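Local coordinates for protein inositol-3-phosphate synthase (Caenorhabditis elegans, PDB 1VKO) that is an inositol-phosphate synthase family enzyme that binds nicotinamide-adenine-dinucleotide through a Rossmann-like domain and forms an assembly of four chains, at residues D324-S327 and G328-F332; S495-F498 and M499-F502; T437-D440 and S441-A444; S334-V337 and D338-V341; T91-G94 and S95-N99. All coordinates share one frame; numbering follows the deposited sequence.

Contact 1 of 5, residues D324-S327 and G328-F332; sequences DFKS and GQTKF. With POP (pyrophosphate 2-), chain H; NAD (nicotinamide-adenine-dinucleotide), chain G.
Lys326 packs on Lys331 round the turn that opens helix 329-342, an anion-binding helix N-terminus at the junction of the pyrophosphate and nicotinamide-adenine-dinucleotide pockets. The two lysine side chains cross at about a right angle, and CD of Lys326 lies 3.6 Å from CA of Lys331. Bends at chi2 and chi3 of Lys326 turn its ammonium toward Gln501 and Ser334. At the end of Lys331 a water accepts from NZ at 2.7 Å and donates to O of Lys326. Gly328 is the N-cap residue, and the first amides of the helix face one phosphate: Gln329 N donates to pyrophosphate O2 at 2.8 Å, and Thr330 N donates to O3. The helix end would add to the attraction of Lys373, Lys377, Lys414 and Lys484, which also bond this anion. CD2 of Phe325 lies 3.5 Å from C6N of the nicotinamide, which approaches the ring obliquely, while C2N lies at the ring edge. OG of Ser327, set between backbone N and carbonyl carbon (chi1 57°), accepts a hydrogen bond from the carboxamide of the dinucleotide, NAD N7N to Ser327 OG 2.8 Å, with a 153° N-H...O angle. OG1 of Thr330 donates to pyrophosphate O3 at 2.9 Å.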
# COMPACT_ATOMS: atom_id res chain seq x y z
N ASP A 324 1.23 -8.16 -27.49
CA ASP A 324 1.84 -7.84 -26.18
C ASP A 324 1.19 -8.62 -25.04
O ASP A 324 0.00 -8.38 -24.71
CB ASP A 324 1.81 -6.33 -25.95
CG ASP A 324 2.83 -5.85 -24.91
OD1 ASP A 324 3.82 -6.56 -24.63
OD2 ASP A 324 2.73 -4.74 -24.36
N PHE A 325 1.97 -9.52 -24.43
CA PHE A 325 1.49 -10.36 -23.34
C PHE A 325 0.79 -9.53 -22.34
O PHE A 325 1.26 -8.45 -21.95
CB PHE A 325 2.62 -11.10 -22.61
CG PHE A 325 3.49 -11.97 -23.48
CD1 PHE A 325 2.94 -12.93 -24.32
CD2 PHE A 325 4.87 -11.84 -23.45
CE1 PHE A 325 3.78 -13.75 -25.12
CE2 PHE A 325 5.70 -12.67 -24.26
CZ PHE A 325 5.13 -13.59 -25.07
N LYS A 326 -0.35 -10.05 -21.91
CA LYS A 326 -1.07 -9.44 -20.84
C LYS A 326 -0.87 -10.26 -19.60
O LYS A 326 -1.67 -11.16 -19.29
CB LYS A 326 -2.52 -9.34 -21.22
CG LYS A 326 -3.29 -8.59 -20.24
CD LYS A 326 -4.68 -9.17 -20.23
CE LYS A 326 -5.55 -8.52 -21.26
NZ LYS A 326 -6.95 -8.97 -21.09
N SER A 327 0.22 -9.97 -18.89
CA SER A 327 0.70 -10.86 -17.85
C SER A 327 0.32 -10.44 -16.40
O SER A 327 -0.03 -11.31 -15.57
CB SER A 327 2.22 -11.07 -17.99
OG SER A 327 2.94 -9.83 -17.96
N GLY A 328 0.40 -9.14 -16.09
CA GLY A 328 0.38 -8.69 -14.71
C GLY A 328 -0.53 -7.53 -14.40
O GLY A 328 -1.72 -7.71 -14.16
N GLN A 329 0.04 -6.32 -14.40
CA GLN A 329 -0.68 -5.11 -14.00
C GLN A 329 -1.89 -4.78 -14.91
O GLN A 329 -2.93 -4.31 -14.44
CB GLN A 329 0.31 -3.94 -13.93
CG GLN A 329 -0.30 -2.58 -13.72
CD GLN A 329 0.72 -1.48 -13.94
OE1 GLN A 329 1.08 -1.20 -15.10
NE2 GLN A 329 1.19 -0.84 -12.85
N THR A 330 -1.74 -5.07 -16.21
CA THR A 330 -2.78 -4.87 -17.22
C THR A 330 -3.87 -5.96 -17.21
O THR A 330 -5.03 -5.67 -17.53
CB THR A 330 -2.13 -4.72 -18.63
OG1 THR A 330 -1.26 -3.57 -18.64
CG2 THR A 330 -3.18 -4.39 -19.71
N LYS A 331 -3.50 -7.21 -16.86
CA LYS A 331 -4.46 -8.33 -16.71
C LYS A 331 -5.44 -7.93 -15.59
O LYS A 331 -6.68 -7.98 -15.77
CB LYS A 331 -3.73 -9.65 -16.39
CG LYS A 331 -4.54 -11.00 -16.51
CD LYS A 331 -3.71 -12.14 -15.90
CE LYS A 331 -4.25 -13.57 -16.16
NZ LYS A 331 -3.94 -14.13 -17.54
N PHE A 332 -4.88 -7.51 -14.45
CA PHE A 332 -5.67 -6.97 -13.35
C PHE A 332 -6.48 -5.75 -13.80
O PHE A 332 -7.70 -5.76 -13.67
CB PHE A 332 -4.79 -6.57 -12.18
CG PHE A 332 -5.55 -5.97 -11.05
CD1 PHE A 332 -6.16 -6.79 -10.10
CD2 PHE A 332 -5.73 -4.59 -10.97
CE1 PHE A 332 -6.91 -6.24 -9.06
CE2 PHE A 332 -6.46 -4.05 -9.98
CZ PHE A 332 -7.06 -4.88 -9.00
P1 POP H . 1.60 -6.21 -17.44
O1 POP H . 0.43 -7.18 -17.55
O2 POP H . 2.29 -6.39 -16.11
O3 POP H . 1.08 -4.78 -17.53
O POP H . 2.68 -6.54 -18.61
P2 POP H . 4.10 -5.78 -18.89
O4 POP H . 5.21 -6.65 -18.30
O5 POP H . 4.26 -5.59 -20.39
O6 POP H . 4.25 -4.40 -18.25
PA NAD G . 14.63 -10.56 -22.40
O1A NAD G . 15.62 -9.51 -22.64
O2A NAD G . 15.09 -11.38 -21.26
O5B NAD G . 14.46 -11.37 -23.75
C5B NAD G . 14.80 -10.78 -24.97
C4B NAD G . 15.71 -11.75 -25.70
O4B NAD G . 15.54 -11.55 -27.09
C3B NAD G . 17.17 -11.50 -25.41
O3B NAD G . 17.75 -12.79 -25.41
C2B NAD G . 17.72 -10.79 -26.61
O2B NAD G . 18.98 -11.42 -26.86
C1B NAD G . 16.75 -11.24 -27.71
N9A NAD G . 16.58 -10.40 -28.92
C8A NAD G . 16.55 -9.04 -29.06
N7A NAD G . 16.39 -8.76 -30.37
C5A NAD G . 16.30 -9.89 -31.10
C6A NAD G . 16.17 -10.16 -32.47
N6A NAD G . 16.14 -9.21 -33.42
N1A NAD G . 16.15 -11.47 -32.88
C2A NAD G . 16.29 -12.49 -31.97
N3A NAD G . 16.46 -12.19 -30.66
C4A NAD G . 16.46 -10.92 -30.20
O3 NAD G . 13.15 -9.95 -22.15
PN NAD G . 11.96 -10.91 -21.71
O1N NAD G . 12.30 -12.28 -22.19
O2N NAD G . 11.72 -10.69 -20.28
O5D NAD G . 10.69 -10.49 -22.62
C5D NAD G . 10.82 -10.31 -24.02
C4D NAD G . 9.73 -9.43 -24.65
O4D NAD G . 8.45 -9.82 -24.20
C3D NAD G . 9.86 -7.93 -24.34
O3D NAD G . 9.56 -7.20 -25.49
C2D NAD G . 8.71 -7.67 -23.40
O2D NAD G . 8.16 -6.36 -23.46
C1D NAD G . 7.70 -8.66 -23.89
N1N NAD G . 6.72 -8.79 -22.82
C2N NAD G . 7.10 -9.28 -21.61
C3N NAD G . 6.16 -9.36 -20.60
C7N NAD G . 6.52 -10.23 -19.46
O7N NAD G . 7.83 -10.77 -19.50
N7N NAD G . 5.62 -10.48 -18.50
C4N NAD G . 4.83 -8.97 -20.82
C5N NAD G . 4.47 -8.47 -22.05
C6N NAD G . 5.44 -8.37 -23.06
O HOH W 1 -3.64 -13.00 -19.95

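Contact 2 of 5, residues S495-F498 and M499-F502; sequences SNAF and MRQF
The N-terminus of helix 498-513 is closed by Gln501, whose side chain reaches back to the loop that leads into the helix. Its amide NE2 donates to Ser495 O at 2.7 Å, two residues before the N-cap Ala497. The bond is bent, with an N-H...O angle of 141°, and the carbonyl oxygen sits 25° out of the amide plane. CG of Gln501 lies anti to its own carbonyl carbon, which folds the chain over Ala497 O, and the extended remainder carries NE2 on to Ser495. The other amide atom, OE1, lies 3.2 Å from Phe498 CA and accepts from Lys326, so both ends of the amide are fixed. Backbone N of Gln501 donates to Ala497 O at 3.1 Å. On another side of the turn SD of Met499 stands at the edge of the Phe498 ring, 4.5 Å from its centroid and 77° off the normal, nearest to CE2. Phe339 of the second subunit meets this same ring edge-to-face. CB of Ala497 touches CG of Arg500 at 3.7 Å, and the guanidinium continues to a salt bridge with Asp338. This is the first turn of an alpha-helix, its N-cap carbonyl accepting from a helix amide and a Met-aromatic contact made at the ring edge.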
# COMPACT_ATOMS: atom_id res chain seq x y z
N SER A 495 -11.85 -5.78 -27.88
CA SER A 495 -12.51 -6.14 -26.63
C SER A 495 -11.45 -6.32 -25.56
O SER A 495 -10.64 -7.26 -25.64
CB SER A 495 -13.32 -7.43 -26.82
OG SER A 495 -14.12 -7.69 -25.69
N ASN A 496 -11.46 -5.44 -24.56
CA ASN A 496 -10.36 -5.38 -23.58
C ASN A 496 -10.59 -6.02 -22.20
O ASN A 496 -9.65 -6.26 -21.48
CB ASN A 496 -9.88 -3.94 -23.40
CG ASN A 496 -9.12 -3.40 -24.62
OD1 ASN A 496 -8.07 -3.93 -25.02
ND2 ASN A 496 -9.64 -2.34 -25.19
N ALA A 497 -11.84 -6.27 -21.83
CA ALA A 497 -12.14 -6.70 -20.47
C ALA A 497 -11.97 -8.20 -20.35
O ALA A 497 -12.71 -8.98 -20.95
CB ALA A 497 -13.53 -6.26 -20.06
N PHE A 498 -10.98 -8.59 -19.55
CA PHE A 498 -10.50 -9.96 -19.46
C PHE A 498 -11.58 -11.02 -19.26
O PHE A 498 -11.64 -11.97 -20.03
CB PHE A 498 -9.44 -10.09 -18.36
CG PHE A 498 -9.03 -11.52 -18.06
CD1 PHE A 498 -8.00 -12.13 -18.78
CD2 PHE A 498 -9.65 -12.25 -17.05
CE1 PHE A 498 -7.60 -13.45 -18.50
CE2 PHE A 498 -9.26 -13.57 -16.77
CZ PHE A 498 -8.23 -14.17 -17.50
N MET A 499 -12.41 -10.88 -18.24
CA MET A 499 -13.39 -11.92 -17.98
C MET A 499 -14.36 -12.09 -19.17
O MET A 499 -14.83 -13.19 -19.46
CB MET A 499 -14.09 -11.71 -16.62
CG MET A 499 -13.16 -11.92 -15.37
SD MET A 499 -12.31 -13.55 -15.23
CE MET A 499 -13.69 -14.72 -15.31
N ARG A 500 -14.58 -11.00 -19.90
CA ARG A 500 -15.40 -11.05 -21.08
C ARG A 500 -14.69 -11.85 -22.21
O ARG A 500 -15.34 -12.57 -22.99
CB ARG A 500 -15.74 -9.62 -21.51
CG ARG A 500 -16.27 -8.72 -20.36
CD ARG A 500 -17.78 -8.45 -20.37
NE ARG A 500 -18.13 -7.21 -19.66
CZ ARG A 500 -18.98 -7.11 -18.63
NH1 ARG A 500 -19.62 -8.17 -18.16
NH2 ARG A 500 -19.20 -5.92 -18.07
N GLN A 501 -13.36 -11.73 -22.25
CA GLN A 501 -12.53 -12.41 -23.24
C GLN A 501 -12.44 -13.90 -22.96
O GLN A 501 -12.17 -14.71 -23.85
CB GLN A 501 -11.11 -11.81 -23.24
CG GLN A 501 -10.98 -10.38 -23.77
CD GLN A 501 -9.67 -9.75 -23.34
OE1 GLN A 501 -9.13 -10.13 -22.30
NE2 GLN A 501 -9.13 -8.84 -24.14
N PHE A 502 -12.60 -14.24 -21.69
CA PHE A 502 -12.55 -15.61 -21.22
C PHE A 502 -13.86 -16.32 -21.55
O PHE A 502 -13.86 -17.48 -21.97
CB PHE A 502 -12.26 -15.58 -19.71
CG PHE A 502 -12.36 -16.91 -19.02
CD1 PHE A 502 -11.31 -17.83 -19.08
CD2 PHE A 502 -13.48 -17.23 -18.25
CE1 PHE A 502 -11.38 -19.06 -18.42
CE2 PHE A 502 -13.56 -18.46 -17.58
CZ PHE A 502 -12.51 -19.37 -17.67

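Contact 3 of 5, residues T437-D440 and S441-A444; sequences TCED and SLLA. With K (potassium ion), chain B; NAD (nicotinamide-adenine-dinucleotide), chain G.
CB of Cys438 meets the CD1 methyl of Leu443 at 3.5 Å where strand 429-439 turns into helix 440-458, and CB of Glu439 lies 3.9 Å from CB of Leu442. With CG of Leu443 anti to its carbonyl carbon (chi1 -81°), the extended branch puts CD1 back against the end of the strand. Glu439, the N-cap residue and the centre of an inverse gamma turn, gives its carbonyl oxygen to Leu443 N at 2.9 Å. The next carbonyl, of Asp440, accepts from Ala444 N at 2.7 Å and, in a weak bond, from the carboxamide N7N of nicotinamide-adenine-dinucleotide. CB of Ala444 sits 3.6 Å from that same nitrogen. Beyond the turn lies the potassium ion, bound by OG of Ser441 at 3.2 Å, by O2N and O7N of the dinucleotide and by a water. This water donates to OD2 of Asp440 at 3.1 Å, so the carboxylate stands in the second shell of the ion and would add to its hold. Asn88 of helix 87-100 is a further ligand of the potassium, and Asp412 is hydrogen-bonded to the Ser441 hydroxyl. The strand pairs antiparallel, through Thr437, with a strand of the second subunit, while on the helix Ser441 packs against Asn87 and Thr91 of helix 87-100 and Leu443 against Ser327.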
# COMPACT_ATOMS: atom_id res chain seq x y z
N THR A 437 3.39 -7.73 -6.79
CA THR A 437 4.68 -8.37 -7.10
C THR A 437 4.52 -9.36 -8.27
O THR A 437 3.91 -10.43 -8.11
CB THR A 437 5.24 -9.04 -5.85
OG1 THR A 437 5.40 -8.04 -4.83
CG2 THR A 437 6.70 -9.54 -6.07
N CYS A 438 5.03 -8.97 -9.45
CA CYS A 438 4.85 -9.72 -10.72
C CYS A 438 6.15 -10.39 -11.15
O CYS A 438 7.09 -9.73 -11.64
CB CYS A 438 4.38 -8.80 -11.85
SG CYS A 438 2.76 -8.11 -11.55
N GLU A 439 6.21 -11.69 -10.96
CA GLU A 439 7.39 -12.44 -11.38
C GLU A 439 7.26 -12.59 -12.88
O GLU A 439 6.76 -13.60 -13.37
CB GLU A 439 7.41 -13.77 -10.65
CG GLU A 439 7.33 -13.62 -9.13
CD GLU A 439 8.49 -12.82 -8.52
OE1 GLU A 439 9.44 -12.44 -9.25
OE2 GLU A 439 8.45 -12.57 -7.29
N ASP A 440 7.66 -11.54 -13.61
CA ASP A 440 7.24 -11.42 -15.02
C ASP A 440 7.37 -12.71 -15.84
O ASP A 440 6.43 -13.09 -16.53
CB ASP A 440 8.02 -10.31 -15.72
CG ASP A 440 7.48 -8.93 -15.41
OD1 ASP A 440 6.27 -8.79 -15.05
OD2 ASP A 440 8.22 -7.93 -15.48
N SER A 441 8.53 -13.36 -15.77
CA SER A 441 8.82 -14.54 -16.58
C SER A 441 7.86 -15.68 -16.24
O SER A 441 7.42 -16.43 -17.13
CB SER A 441 10.27 -14.99 -16.39
OG SER A 441 11.19 -14.07 -16.96
N LEU A 442 7.55 -15.78 -14.94
CA LEU A 442 6.62 -16.78 -14.41
C LEU A 442 5.17 -16.41 -14.77
O LEU A 442 4.30 -17.27 -14.87
CB LEU A 442 6.82 -16.95 -12.89
CG LEU A 442 8.15 -17.60 -12.40
CD1 LEU A 442 8.19 -17.66 -10.87
CD2 LEU A 442 8.42 -19.00 -12.99
N LEU A 443 4.92 -15.13 -14.99
CA LEU A 443 3.63 -14.73 -15.51
C LEU A 443 3.55 -14.98 -17.02
O LEU A 443 2.55 -15.52 -17.50
CB LEU A 443 3.30 -13.28 -15.11
CG LEU A 443 2.75 -13.07 -13.69
CD1 LEU A 443 2.73 -11.60 -13.25
CD2 LEU A 443 1.35 -13.68 -13.52
N ALA A 444 4.62 -14.62 -17.76
CA ALA A 444 4.65 -14.61 -19.25
C ALA A 444 4.65 -15.95 -19.95
O ALA A 444 3.90 -16.12 -20.93
CB ALA A 444 5.82 -13.82 -19.73
K K B . 10.16 -11.39 -18.36
PA NAD G . 14.63 -10.56 -22.40
O1A NAD G . 15.62 -9.51 -22.64
O2A NAD G . 15.09 -11.38 -21.26
O5B NAD G . 14.46 -11.37 -23.75
C5B NAD G . 14.80 -10.78 -24.97
C4B NAD G . 15.71 -11.75 -25.70
O4B NAD G . 15.54 -11.55 -27.09
C3B NAD G . 17.17 -11.50 -25.41
O3B NAD G . 17.75 -12.79 -25.41
C2B NAD G . 17.72 -10.79 -26.61
O2B NAD G . 18.98 -11.42 -26.86
C1B NAD G . 16.75 -11.24 -27.71
N9A NAD G . 16.58 -10.40 -28.92
C8A NAD G . 16.55 -9.04 -29.06
N7A NAD G . 16.39 -8.76 -30.37
C5A NAD G . 16.30 -9.89 -31.10
C6A NAD G . 16.17 -10.16 -32.47
N6A NAD G . 16.14 -9.21 -33.42
N1A NAD G . 16.15 -11.47 -32.88
C2A NAD G . 16.29 -12.49 -31.97
N3A NAD G . 16.46 -12.19 -30.66
C4A NAD G . 16.46 -10.92 -30.20
O3 NAD G . 13.15 -9.95 -22.15
PN NAD G . 11.96 -10.91 -21.71
O1N NAD G . 12.30 -12.28 -22.19
O2N NAD G . 11.72 -10.69 -20.28
O5D NAD G . 10.69 -10.49 -22.62
C5D NAD G . 10.82 -10.31 -24.02
C4D NAD G . 9.73 -9.43 -24.65
O4D NAD G . 8.45 -9.82 -24.20
C3D NAD G . 9.86 -7.93 -24.34
O3D NAD G . 9.56 -7.20 -25.49
C2D NAD G . 8.71 -7.67 -23.40
O2D NAD G . 8.16 -6.36 -23.46
C1D NAD G . 7.70 -8.66 -23.89
N1N NAD G . 6.72 -8.79 -22.82
C2N NAD G . 7.10 -9.28 -21.61
C3N NAD G . 6.16 -9.36 -20.60
C7N NAD G . 6.52 -10.23 -19.46
O7N NAD G . 7.83 -10.77 -19.50
N7N NAD G . 5.62 -10.48 -18.50
C4N NAD G . 4.83 -8.97 -20.82
C5N NAD G . 4.47 -8.47 -22.05
C6N NAD G . 5.44 -8.37 -23.06
O HOH W 2 9.90 -8.74 -17.94

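Contact 4 of 5, residues S334-V337 and D338-V341; sequences SAFV and DFLV
Phe336 and Leu340 pack one turn apart on helix 329-342, and the backbone bonds of the same turn satisfy its carbonyls. Phe339 N donates to Ala335 O at 3.2 Å with a nearly straight N-H...O angle of 166°. Leu340 N donates to Phe336 O at 3.0 Å, and Val341 N to Val337 O. All three donors stand clearly out of the plane of the carbonyl they reach. Besides Leu340 N, Phe336 O has apolar neighbours: CG of Leu340 comes to 3.0 Å, and the edge of the Phe339 ring faces the oxygen close to the ring plane. Two polar side chains find partners on other elements. The carboxylate of Asp338 forms a salt bridge through OD1 with NE of Arg500, while CB of Asp338 rests near the carbonyl oxygens of both Ser334 and Ala335. OG of Ser334 is hydrogen-bonded to NZ of Lys326.

The apolar side chains meet on another side of the helix. CG of Phe336 is anti to the backbone N (chi1 -176°), which carries the ring alongside Leu340, with CD1 of the leucine over one face in a CH-pi contact, 3.9 Å from the centroid and 16° off the normal. CD2 of the same leucine touches CE1 of Phe336 at 3.6 Å. The Phe339 ring approaches obliquely, CD2 to Phe336 CD1 at 3.7 Å. Phe332 of the second subunit also meets the Phe336 ring, so this face of the alpha-helix belongs to the packed subunit interface.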
# COMPACT_ATOMS: atom_id res chain seq x y z
N SER A 334 -7.53 -4.78 -16.57
CA SER A 334 -8.55 -5.38 -17.44
C SER A 334 -9.80 -5.92 -16.73
O SER A 334 -10.91 -5.62 -17.13
CB SER A 334 -7.92 -6.51 -18.26
OG SER A 334 -8.48 -6.53 -19.54
N ALA A 335 -9.61 -6.71 -15.68
CA ALA A 335 -10.76 -7.24 -14.94
C ALA A 335 -11.41 -6.23 -13.94
O ALA A 335 -12.62 -6.34 -13.67
CB ALA A 335 -10.39 -8.52 -14.23
N PHE A 336 -10.61 -5.28 -13.43
CA PHE A 336 -11.00 -4.37 -12.34
C PHE A 336 -11.79 -3.16 -12.82
O PHE A 336 -12.75 -2.75 -12.15
CB PHE A 336 -9.75 -3.88 -11.57
CG PHE A 336 -10.04 -3.02 -10.37
CD1 PHE A 336 -10.98 -3.40 -9.42
CD2 PHE A 336 -9.33 -1.83 -10.17
CE1 PHE A 336 -11.24 -2.59 -8.30
CE2 PHE A 336 -9.60 -1.01 -9.05
CZ PHE A 336 -10.53 -1.41 -8.12
N VAL A 337 -11.38 -2.59 -13.95
CA VAL A 337 -12.11 -1.49 -14.56
C VAL A 337 -13.49 -1.94 -15.10
O VAL A 337 -14.46 -1.17 -15.05
CB VAL A 337 -11.27 -0.70 -15.63
CG1 VAL A 337 -10.12 0.05 -14.97
CG2 VAL A 337 -10.75 -1.61 -16.72
N ASP A 338 -13.56 -3.19 -15.59
CA ASP A 338 -14.83 -3.84 -16.00
C ASP A 338 -15.80 -4.01 -14.81
O ASP A 338 -16.96 -3.51 -14.83
CB ASP A 338 -14.52 -5.23 -16.60
CG ASP A 338 -15.70 -5.84 -17.39
OD1 ASP A 338 -16.22 -5.22 -18.35
OD2 ASP A 338 -16.13 -6.98 -17.16
N PHE A 339 -15.33 -4.73 -13.79
CA PHE A 339 -16.03 -4.85 -12.52
C PHE A 339 -16.53 -3.47 -12.00
O PHE A 339 -17.67 -3.37 -11.60
CB PHE A 339 -15.16 -5.57 -11.44
CG PHE A 339 -15.48 -5.13 -10.02
CD1 PHE A 339 -16.66 -5.54 -9.38
CD2 PHE A 339 -14.63 -4.25 -9.34
CE1 PHE A 339 -16.97 -5.11 -8.07
CE2 PHE A 339 -14.93 -3.82 -8.02
CZ PHE A 339 -16.11 -4.25 -7.40
N LEU A 340 -15.68 -2.43 -12.02
CA LEU A 340 -16.07 -1.09 -11.52
C LEU A 340 -17.11 -0.35 -12.40
O LEU A 340 -17.97 0.36 -11.86
CB LEU A 340 -14.87 -0.18 -11.36
CG LEU A 340 -13.67 -0.45 -10.45
CD1 LEU A 340 -12.58 0.60 -10.75
CD2 LEU A 340 -14.02 -0.44 -8.97
N VAL A 341 -17.04 -0.48 -13.73
CA VAL A 341 -18.04 0.20 -14.56
C VAL A 341 -19.38 -0.56 -14.54
O VAL A 341 -20.45 0.06 -14.49
CB VAL A 341 -17.50 0.52 -16.00
CG1 VAL A 341 -18.62 1.14 -16.89
CG2 VAL A 341 -16.31 1.49 -15.93

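Contact 5 of 5, residues T91-G94 and S95-N99; sequences TAVG and SIFAN
Ser95 bonds back to Thr91 twice, by side chain and by backbone, within helix 87-100, the helix that follows strand 77-82 of the parallel Rossmann-type sheet. OG of Ser95 donates to Thr91 O at 3.0 Å and N of Ser95 to the same oxygen at 2.9 Å, the two arriving from opposite faces of the carbonyl plane. The hydroxyl can turn back this way because OG stands anti to the carbonyl carbon of Ser95 (chi1 -54°). Ser95 O is gripped in the same fashion one turn on: Asn99 ND2 donates to it at 2.7 Å, almost straight at 178° and in the plane of the amide, while Asn99 N comes from the other face. ND2 of Asn99 has a second acceptor in Asn115 O. Ala98 N bonds to Gly94 O at 2.9 Å, and the bonds of Ile96 N to Ala92 O and Phe97 N to Val93 O are weak. Ala92 O also accepts from the hydroxyl of Tyr449.

Apolar contacts lie on another side of the helix. Val93 and Phe97 run side by side, pointing the same way, with CG1 of Val93 3.9 Å from CE2 of the Phe97 ring, and Leu184 and Met188 of helix 178-188 pack on Phe97.

Ile96 packs on a carbonyl, its CG1 3.3 Å from Ala92 O.

Chemically the turn is divided: Ser95 and Asn99 turn mainly to carbonyls of their own helix, Asn99 reaching Asn115 O as well, so that Thr91 O and Ser95 O each hold two donors from that helix, and the hydrocarbon side chains serve the packing against neighbouring elements.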
# COMPACT_ATOMS: atom_id res chain seq x y z
N THR A 91 12.84 -19.69 -19.90
CA THR A 91 11.92 -20.18 -18.88
C THR A 91 10.84 -21.06 -19.48
O THR A 91 10.52 -22.10 -18.90
CB THR A 91 11.30 -19.00 -18.11
OG1 THR A 91 12.33 -18.38 -17.34
CG2 THR A 91 10.32 -19.51 -17.07
N ALA A 92 10.25 -20.62 -20.59
CA ALA A 92 9.29 -21.38 -21.35
C ALA A 92 9.84 -22.76 -21.63
O ALA A 92 9.18 -23.76 -21.39
CB ALA A 92 8.96 -20.66 -22.65
N VAL A 93 11.09 -22.82 -22.11
CA VAL A 93 11.74 -24.10 -22.44
C VAL A 93 12.02 -24.88 -21.16
O VAL A 93 11.67 -26.04 -21.04
CB VAL A 93 13.06 -23.89 -23.27
CG1 VAL A 93 13.69 -25.22 -23.68
CG2 VAL A 93 12.82 -23.07 -24.49
N GLY A 94 12.64 -24.22 -20.19
CA GLY A 94 12.99 -24.85 -18.92
C GLY A 94 11.84 -25.56 -18.25
O GLY A 94 11.95 -26.73 -17.86
N SER A 95 10.71 -24.86 -18.13
CA SER A 95 9.52 -25.37 -17.46
C SER A 95 8.85 -26.55 -18.15
O SER A 95 8.24 -27.40 -17.46
CB SER A 95 8.51 -24.26 -17.24
OG SER A 95 9.09 -23.17 -16.54
N ILE A 96 8.92 -26.61 -19.48
CA ILE A 96 8.44 -27.81 -20.23
C ILE A 96 9.23 -29.04 -19.79
O ILE A 96 8.66 -30.06 -19.37
CB ILE A 96 8.45 -27.55 -21.78
CG1 ILE A 96 7.39 -26.48 -22.13
CG2 ILE A 96 8.09 -28.74 -22.56
CD1 ILE A 96 7.51 -25.89 -23.52
N PHE A 97 10.54 -28.94 -19.83
CA PHE A 97 11.40 -30.05 -19.39
C PHE A 97 11.10 -30.39 -17.96
O PHE A 97 10.98 -31.54 -17.59
CB PHE A 97 12.87 -29.64 -19.48
CG PHE A 97 13.43 -29.72 -20.88
CD1 PHE A 97 13.16 -30.84 -21.69
CD2 PHE A 97 14.23 -28.71 -21.37
CE1 PHE A 97 13.68 -30.91 -22.97
CE2 PHE A 97 14.77 -28.79 -22.65
CZ PHE A 97 14.49 -29.87 -23.46
N ALA A 98 10.97 -29.35 -17.14
CA ALA A 98 10.80 -29.50 -15.73
C ALA A 98 9.51 -30.23 -15.46
O ALA A 98 9.48 -31.12 -14.61
CB ALA A 98 10.82 -28.15 -15.07
N ASN A 99 8.44 -29.89 -16.18
CA ASN A 99 7.18 -30.67 -16.07
C ASN A 99 7.22 -32.09 -16.66
O ASN A 99 6.57 -32.99 -16.13
CB ASN A 99 5.99 -29.90 -16.63
CG ASN A 99 5.52 -28.82 -15.70
OD1 ASN A 99 4.56 -29.00 -14.94
ND2 ASN A 99 6.20 -27.67 -15.74

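How the contacts relate
Contacts 1 and 3 flank the nicotinamide end of the dinucleotide, their centres 10 Å apart, and touch where Ser327 O meets Leu443 CD2 at 3.4 Å; both reach the pyrophosphate. Contact 4 continues the helix that starts in contact 1, and contact 2 lies against both: its centre is 12 Å from that of contact 1 and 10 Å from that of contact 4. NZ of Lys326 reaches OE1 of Gln501 at 2.7 Å, and NE of Arg500 lies 3.1 Å from OD1 of Asp338. Contact 5 touches contact 3 at Thr91 and Ser441, and the start of its helix reaches the potassium and the dinucleotide directly; it is farthest from contact 4, about 33 Å between centres. All five touch the second subunit.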